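Local coordinates for protein racemase, putative (PDB 3TCS) that probably acts as a magnesium-dependent racemase or hydro-lyase of the mandelate racemase/muconate lactonizing enzyme group, and binds magnesium and D-alanine in its barrel, at residues 216-219 / 220-223; 260-263 / 264-267; 311-314 / 315-319. All blocks are in the same frame, centred on the assembly; numbering follows the deposited sequence.

Contact 1 of 3, residues 216-219 / 220-223; sequences IEVG and HMLQ
The backbone N of Q223 bonds to G219 O at 2.9 Å, with a nearly straight N-H...O angle of 166°. One residue earlier, L222 N reaches V218 O at 3.0 Å and lies in the plane of that carbonyl. H220 N bonds to I216 O, also at 3.0 Å, but this donor is tilted 30° from the carbonyl plane. The bonds that H220 N and M221 N make to E217 O are both weak. These are the i to i+4 bonds of one continuous alpha-helix, with a weak i to i+3 bond from H220 N beside them.

The side chains pack along this backbone. The ring of H220 lies over I216 O, which sits 3.3 Å above its plane and offset toward the rim. I216 and H220 run side by side and point the same way. The CG2 branch of I216 is anti to its backbone N, and it meets H220 CE1 at 3.7 Å. On another side of the helix, M221 folds back over V218. Its chain turns at the sulfur (chi3 -83°), and this brings M221 CE to 3.8 Å from V218 CG2. V218 CG1 and L222 CD1 make a looser contact at 4.2 Å.

V218 and L222 also touch F230 of strand 229-231, while M221 and L222 rest on I189 of helix 184-196. E217 points away from the following turn and forms a salt bridge with R214. Q223 packs against L249, a ligand of the second magnesium ion. H220 and E217 are on the exposed side, while V218, G219 and L222 are buried. This is an amphipathic outer helix of a TIM barrel, the helix of the beta-alpha-beta unit formed by 201-205, 212-224 and 229-231.

Contact 2 of 3, residues 260-263 / 264-267; sequences CDLP and TWQR
D261 and T264 meet at the start of helix 262-270, where D261 is the N-cap. Its side chain accepts from T264 N in a weak capping bond. The torsion that sets CG opposite the backbone N (chi1 -178°) swings the carboxylate round to the first turn. T264 OG1 also donates to D261 OD2. The position of that oxygen is less certain, so the exact lengths of both bonds are doubtful. The two side chains cross at about a right angle.

The backbone behind the cap is regular. W265 N bonds to D261 O at 3.0 Å and lies in the carbonyl plane. Q266 N follows on L262 O at 2.9 Å, and R267 N on P263 O at 3.0 Å.

The tight part of the contact is around W265, which is buried. Its CD1 lies 3.5 Å from D261 O, and its CB is 3.4 Å from L262 O. L262 CA sits at the edge of the indole, near its plane. The indole NE1 bonds to D259 O, which ties the ring to the loop before the helix. L262 CD2 touches W265 CD1 only loosely, at 4.5 Å.

The other side is looser. The ends of Q266 and R267 lead away from the first turn. Q266 NE2 bonds to D270, and R267 packs on R267 of the second subunit.

L262 and W265 lean on V293 of helix 287-300, and Q266 touches M296 there. The helix links strand 252-255 to strand 276-277 as the crossover of a beta-alpha-beta unit of the barrel.

Contact 3 of 3, residues 311-314 / 315-319; sequences WSLV and TLFTM
The chain turns from a loop into helix 314-322, and F317 N closes the first turn on L313 O at 2.9 Å, nearly along the C=O axis. The side chains of the same two residues also meet. L313 CB lies over the face of the F317 ring in a CH-pi contact, 3.9 Å from the ring centroid and 27° off the normal. Its closest ring atom is F317 CZ, at 3.4 Å. L313 O sits over one face of the ring too, 3.3 Å above the plane and offset toward the rim. The F317 torsion that holds CG beside its own backbone N (chi1 -61°) turns the ring back so that its face meets L313. L313 CD1 adds a contact with F317 CZ, while its other branch, CD2, packs against L316 CD2 at 3.9 Å.

V314 O is gripped twice by T318. OG1 of T318 donates to V314 O at 2.8 Å, and T318 N donates to the same V314 O at 3.2 Å. The two donors arrive from opposite faces of the carbonyl plane. At the loop end, S312 OG accepts a weak, nearly straight capping bond from V314 N. S312 OG is also bonded to N310 and Q52, and T315 OG1 bonds to N310 O.

The F317 ring also meets W369, and L313 touches F349. A serine in place of F317 would probably leave L313 CB and W369 without their aromatic partner and open a gap where the ring lay.

All the touching residues are buried. The second bond from T318 OG1 therefore satisfies a hydroxyl inside the protein. Together with the apolar contacts, these bonds are consistent with a well-ordered helix start. The T315 side chain is about 9 Å from the bound D-alanine.

How the contacts relate
All three contacts are local and follow one another along the chain, so none nests in or crosses another. Contact 1 comes first, within helix 212-224 between strands 201-205 and 229-231. Contact 2 closes the first turn of helix 262-270, after strand 252-255. Contact 3 turns the loop after helix 287-300 into helix 314-322, before strand 332-335. The three do not touch. Contacts 2 and 3 are the nearest pair, about 12 Å apart at their nearest atoms. All lie in the enolase C-terminal-like part of the chain. Contact 1 is on an outer helix of the barrel, contact 2 reaches the second subunit, and contact 3 is buried.

Contact 1 of 3, residues 216-219 / 220-223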
loop_
_atom_site.group_PDB
_atom_site.type_symbol
_atom_site.label_atom_id
_atom_site.label_comp_id
_atom_site.label_asym_id
_atom_site.label_seq_id
_atom_site.Cartn_x
_atom_site.Cartn_y
_atom_site.Cartn_z
ATOM N N ILE B 216 -2.882 -19.355 20.797
ATOM C CA ILE B 216 -2.336 -19.678 22.109
ATOM C C ILE B 216 -2.389 -21.189 22.344
ATOM O O ILE B 216 -1.480 -21.760 22.952
ATOM C CB ILE B 216 -3.089 -18.911 23.220
ATOM C CG1 ILE B 216 -2.806 -17.408 23.077
ATOM C CG2 ILE B 216 -2.644 -19.408 24.596
ATOM C CD1 ILE B 216 -3.674 -16.507 23.949
ATOM N N GLU B 217 -3.445 -21.838 21.854
ATOM C CA GLU B 217 -3.562 -23.290 21.992
ATOM C C GLU B 217 -2.436 -23.926 21.181
ATOM O O GLU B 217 -1.772 -24.857 21.635
ATOM C CB GLU B 217 -4.895 -23.806 21.442
ATOM C CG GLU B 217 -6.145 -23.259 22.103
ATOM C CD GLU B 217 -7.400 -24.002 21.661
ATOM O OE1 GLU B 217 -7.561 -24.244 20.443
ATOM O OE2 GLU B 217 -8.228 -24.342 22.533
ATOM N N VAL B 218 -2.232 -23.433 19.965
ATOM C CA VAL B 218 -1.168 -23.971 19.128
ATOM C C VAL B 218 0.179 -23.662 19.781
ATOM O O VAL B 218 1.087 -24.486 19.751
ATOM C CB VAL B 218 -1.218 -23.374 17.703
ATOM C CG1 VAL B 218 -0.018 -23.850 16.887
ATOM C CG2 VAL B 218 -2.508 -23.800 17.016
ATOM N N GLY B 219 0.288 -22.480 20.386
ATOM C CA GLY B 219 1.524 -22.091 21.047
ATOM C C GLY B 219 1.921 -23.073 22.135
ATOM O O GLY B 219 3.097 -23.390 22.314
ATOM N N HIS B 220 0.932 -23.559 22.873
ATOM C CA HIS B 220 1.192 -24.520 23.938
ATOM C C HIS B 220 1.739 -25.829 23.369
ATOM O O HIS B 220 2.617 -26.451 23.961
ATOM C CB HIS B 220 -0.090 -24.757 24.737
ATOM C CG HIS B 220 -0.493 -23.582 25.573
ATOM N ND1 HIS B 220 -1.776 -23.400 26.044
ATOM C CD2 HIS B 220 0.227 -22.529 26.032
ATOM C CE1 HIS B 220 -1.829 -22.287 26.754
ATOM N NE2 HIS B 220 -0.626 -21.740 26.764
ATOM N N MET B 221 1.230 -26.241 22.212
ATOM C CA MET B 221 1.719 -27.466 21.587
ATOM C C MET B 221 3.169 -27.274 21.163
ATOM O O MET B 221 3.991 -28.176 21.307
ATOM C CB MET B 221 0.887 -27.826 20.356
ATOM C CG MET B 221 -0.581 -28.068 20.639
ATOM S SD MET B 221 -1.399 -28.785 19.197
ATOM C CE MET B 221 -1.736 -27.338 18.226
ATOM N N LEU B 222 3.477 -26.096 20.626
ATOM C CA LEU B 222 4.836 -25.795 20.187
ATOM C C LEU B 222 5.784 -25.827 21.385
ATOM O O LEU B 222 6.854 -26.435 21.328
ATOM C CB LEU B 222 4.881 -24.417 19.511
ATOM C CG LEU B 222 4.092 -24.300 18.200
ATOM C CD1 LEU B 222 4.005 -22.837 17.775
ATOM C CD2 LEU B 222 4.759 -25.148 17.119
ATOM N N GLN B 223 5.392 -25.175 22.474
ATOM C CA GLN B 223 6.226 -25.165 23.670
ATOM C C GLN B 223 6.406 -26.585 24.213
ATOM O O GLN B 223 7.481 -26.930 24.702
ATOM C CB GLN B 223 5.605 -24.267 24.743
ATOM C CG GLN B 223 5.411 -22.831 24.282
ATOM C CD GLN B 223 4.790 -21.950 25.342
ATOM O OE1 GLN B 223 4.166 -22.438 26.292
ATOM N NE2 GLN B 223 4.941 -20.644 25.181
#

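Contact 2 of 3, residues 260-263 / 264-267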
loop_
_atom_site.group_PDB
_atom_site.type_symbol
_atom_site.label_atom_id
_atom_site.label_comp_id
_atom_site.label_asym_id
_atom_site.label_seq_id
_atom_site.Cartn_x
_atom_site.Cartn_y
_atom_site.Cartn_z
ATOM N N CYS B 260 5.407 -2.761 5.179
ATOM C CA CYS B 260 6.249 -1.886 4.365
ATOM C C CYS B 260 6.126 -0.425 4.786
ATOM O O CYS B 260 6.757 0.450 4.192
ATOM C CB CYS B 260 5.858 -2.012 2.890
ATOM S SG CYS B 260 4.177 -1.437 2.524
ATOM N N ASP B 261 5.317 -0.177 5.814
ATOM C CA ASP B 261 5.060 1.166 6.333
ATOM C C ASP B 261 5.866 1.429 7.605
ATOM O O ASP B 261 5.663 0.765 8.624
ATOM C CB ASP B 261 3.561 1.305 6.621
ATOM C CG ASP B 261 3.179 2.683 7.112
ATOM O OD1 ASP B 261 3.385 3.660 6.361
ATOM O OD2 ASP B 261 2.666 2.789 8.246
ATOM N N LEU B 262 6.769 2.409 7.547
ATOM C CA LEU B 262 7.618 2.731 8.690
ATOM C C LEU B 262 6.871 3.158 9.953
ATOM O O LEU B 262 7.261 2.785 11.056
ATOM C CB LEU B 262 8.666 3.778 8.293
ATOM C CG LEU B 262 9.755 3.233 7.356
ATOM C CD1 LEU B 262 10.749 4.340 7.034
ATOM C CD2 LEU B 262 10.474 2.051 8.015
ATOM N N PRO B 263 5.801 3.957 9.821
ATOM C CA PRO B 263 5.116 4.320 11.067
ATOM C C PRO B 263 4.441 3.105 11.714
ATOM O O PRO B 263 4.305 3.039 12.933
ATOM C CB PRO B 263 4.127 5.406 10.629
ATOM C CG PRO B 263 3.968 5.182 9.147
ATOM C CD PRO B 263 5.345 4.798 8.702
ATOM N N THR B 264 4.033 2.133 10.900
ATOM C CA THR B 264 3.413 0.927 11.434
ATOM C C THR B 264 4.500 0.106 12.127
ATOM O O THR B 264 4.261 -0.505 13.170
ATOM C CB THR B 264 2.751 0.092 10.321
ATOM O OG1 THR B 264 1.657 0.832 9.769
ATOM C CG2 THR B 264 2.231 -1.224 10.872
ATOM N N TRP B 265 5.694 0.093 11.538
ATOM C CA TRP B 265 6.822 -0.612 12.132
ATOM C C TRP B 265 7.120 0.004 13.502
ATOM O O TRP B 265 7.350 -0.709 14.482
ATOM C CB TRP B 265 8.063 -0.494 11.243
ATOM C CG TRP B 265 8.237 -1.653 10.325
ATOM C CD1 TRP B 265 8.130 -1.652 8.965
ATOM C CD2 TRP B 265 8.540 -2.999 10.706
ATOM N NE1 TRP B 265 8.345 -2.917 8.473
ATOM C CE2 TRP B 265 8.600 -3.764 9.521
ATOM C CE3 TRP B 265 8.766 -3.635 11.935
ATOM C CZ2 TRP B 265 8.875 -5.136 9.528
ATOM C CZ3 TRP B 265 9.039 -5.000 11.942
ATOM C CH2 TRP B 265 9.091 -5.734 10.743
ATOM N N GLN B 266 7.109 1.333 13.563
ATOM C CA GLN B 266 7.369 2.031 14.819
ATOM C C GLN B 266 6.317 1.650 15.865
ATOM O O GLN B 266 6.638 1.427 17.036
ATOM C CB GLN B 266 7.354 3.548 14.605
ATOM C CG GLN B 266 7.834 4.345 15.811
ATOM C CD GLN B 266 9.341 4.301 15.977
ATOM O OE1 GLN B 266 10.085 4.823 15.145
ATOM N NE2 GLN B 266 9.798 3.671 17.051
ATOM N N ARG B 267 5.057 1.579 15.446
ATOM C CA ARG B 267 3.984 1.219 16.366
ATOM C C ARG B 267 4.148 -0.216 16.868
ATOM O O ARG B 267 4.009 -0.486 18.061
ATOM C CB ARG B 267 2.626 1.363 15.684
ATOM C CG ARG B 267 1.453 1.128 16.613
ATOM C CD ARG B 267 0.153 0.973 15.842
ATOM N NE ARG B 267 -0.968 0.699 16.736
ATOM C CZ ARG B 267 -2.107 0.129 16.357
ATOM N NH1 ARG B 267 -2.283 -0.237 15.092
ATOM N NH2 ARG B 267 -3.070 -0.079 17.245
#

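Contact 3 of 3, residues 311-314 / 315-319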
loop_
_atom_site.group_PDB
_atom_site.type_symbol
_atom_site.label_atom_id
_atom_site.label_comp_id
_atom_site.label_asym_id
_atom_site.label_seq_id
_atom_site.Cartn_x
_atom_site.Cartn_y
_atom_site.Cartn_z
ATOM N N TRP B 311 15.174 -17.916 -3.915
ATOM C CA TRP B 311 16.536 -17.735 -4.371
ATOM C C TRP B 311 16.748 -16.622 -5.383
ATOM O O TRP B 311 17.628 -16.712 -6.246
ATOM C CB TRP B 311 17.104 -19.053 -4.899
ATOM C CG TRP B 311 17.249 -20.096 -3.825
ATOM C CD1 TRP B 311 17.018 -19.940 -2.485
ATOM C CD2 TRP B 311 17.630 -21.463 -4.009
ATOM N NE1 TRP B 311 17.227 -21.131 -1.824
ATOM C CE2 TRP B 311 17.602 -22.082 -2.737
ATOM C CE3 TRP B 311 17.989 -22.229 -5.127
ATOM C CZ2 TRP B 311 17.919 -23.433 -2.554
ATOM C CZ3 TRP B 311 18.305 -23.573 -4.944
ATOM C CH2 TRP B 311 18.267 -24.160 -3.665
ATOM N N SER B 312 15.917 -15.590 -5.300
ATOM C CA SER B 312 16.133 -14.416 -6.134
ATOM C C SER B 312 17.220 -13.777 -5.263
ATOM O O SER B 312 17.742 -14.439 -4.353
ATOM C CB SER B 312 14.881 -13.523 -6.207
ATOM O OG SER B 312 14.589 -12.894 -4.970
ATOM N N LEU B 313 17.574 -12.523 -5.507
ATOM C CA LEU B 313 18.615 -11.896 -4.703
ATOM C C LEU B 313 18.195 -11.521 -3.283
ATOM O O LEU B 313 19.032 -11.135 -2.475
ATOM C CB LEU B 313 19.148 -10.649 -5.412
ATOM C CG LEU B 313 20.019 -10.913 -6.641
ATOM C CD1 LEU B 313 20.458 -9.598 -7.258
ATOM C CD2 LEU B 313 21.223 -11.729 -6.222
ATOM N N VAL B 314 16.913 -11.635 -2.964
ATOM C CA VAL B 314 16.467 -11.267 -1.623
ATOM C C VAL B 314 17.248 -11.979 -0.512
ATOM O O VAL B 314 17.570 -11.375 0.516
ATOM C CB VAL B 314 14.941 -11.509 -1.458
ATOM C CG1 VAL B 314 14.612 -13.001 -1.532
ATOM C CG2 VAL B 314 14.454 -10.889 -0.160
ATOM N N THR B 315 17.574 -13.251 -0.722
ATOM C CA THR B 315 18.306 -13.999 0.292
ATOM C C THR B 315 19.736 -13.480 0.454
ATOM O O THR B 315 20.234 -13.364 1.579
ATOM C CB THR B 315 18.309 -15.507 -0.036
ATOM O OG1 THR B 315 16.958 -15.987 -0.059
ATOM C CG2 THR B 315 19.081 -16.289 1.020
ATOM N N LEU B 316 20.384 -13.146 -0.661
ATOM C CA LEU B 316 21.749 -12.622 -0.627
ATOM C C LEU B 316 21.790 -11.255 0.054
ATOM O O LEU B 316 22.690 -10.974 0.851
ATOM C CB LEU B 316 22.315 -12.498 -2.046
ATOM C CG LEU B 316 23.754 -11.981 -2.182
ATOM C CD1 LEU B 316 24.707 -12.853 -1.364
ATOM C CD2 LEU B 316 24.164 -11.986 -3.656
ATOM N N PHE B 317 20.816 -10.401 -0.258
ATOM C CA PHE B 317 20.773 -9.082 0.363
ATOM C C PHE B 317 20.688 -9.246 1.875
ATOM O O PHE B 317 21.312 -8.499 2.631
ATOM C CB PHE B 317 19.554 -8.284 -0.101
ATOM C CG PHE B 317 19.515 -8.020 -1.582
ATOM C CD1 PHE B 317 20.686 -7.974 -2.334
ATOM C CD2 PHE B 317 18.303 -7.755 -2.209
ATOM C CE1 PHE B 317 20.648 -7.660 -3.703
ATOM C CE2 PHE B 317 18.252 -7.436 -3.579
ATOM C CZ PHE B 317 19.426 -7.389 -4.321
ATOM N N THR B 318 19.896 -10.223 2.304
ATOM C CA THR B 318 19.703 -10.492 3.728
ATOM C C THR B 318 20.996 -11.005 4.354
ATOM O O THR B 318 21.332 -10.651 5.489
ATOM C CB THR B 318 18.568 -11.519 3.937
ATOM O OG1 THR B 318 17.370 -11.033 3.316
ATOM C CG2 THR B 318 18.300 -11.729 5.419
ATOM N N MET B 319 21.719 -11.841 3.613
ATOM C CA MET B 319 22.994 -12.372 4.089
ATOM C C MET B 319 23.954 -11.219 4.394
ATOM O O MET B 319 24.613 -11.213 5.432
ATOM C CB MET B 319 23.606 -13.304 3.036
ATOM C CG MET B 319 22.936 -14.668 2.960
ATOM S SD MET B 319 23.280 -15.536 1.411
ATOM C CE MET B 319 25.102 -15.507 1.388
#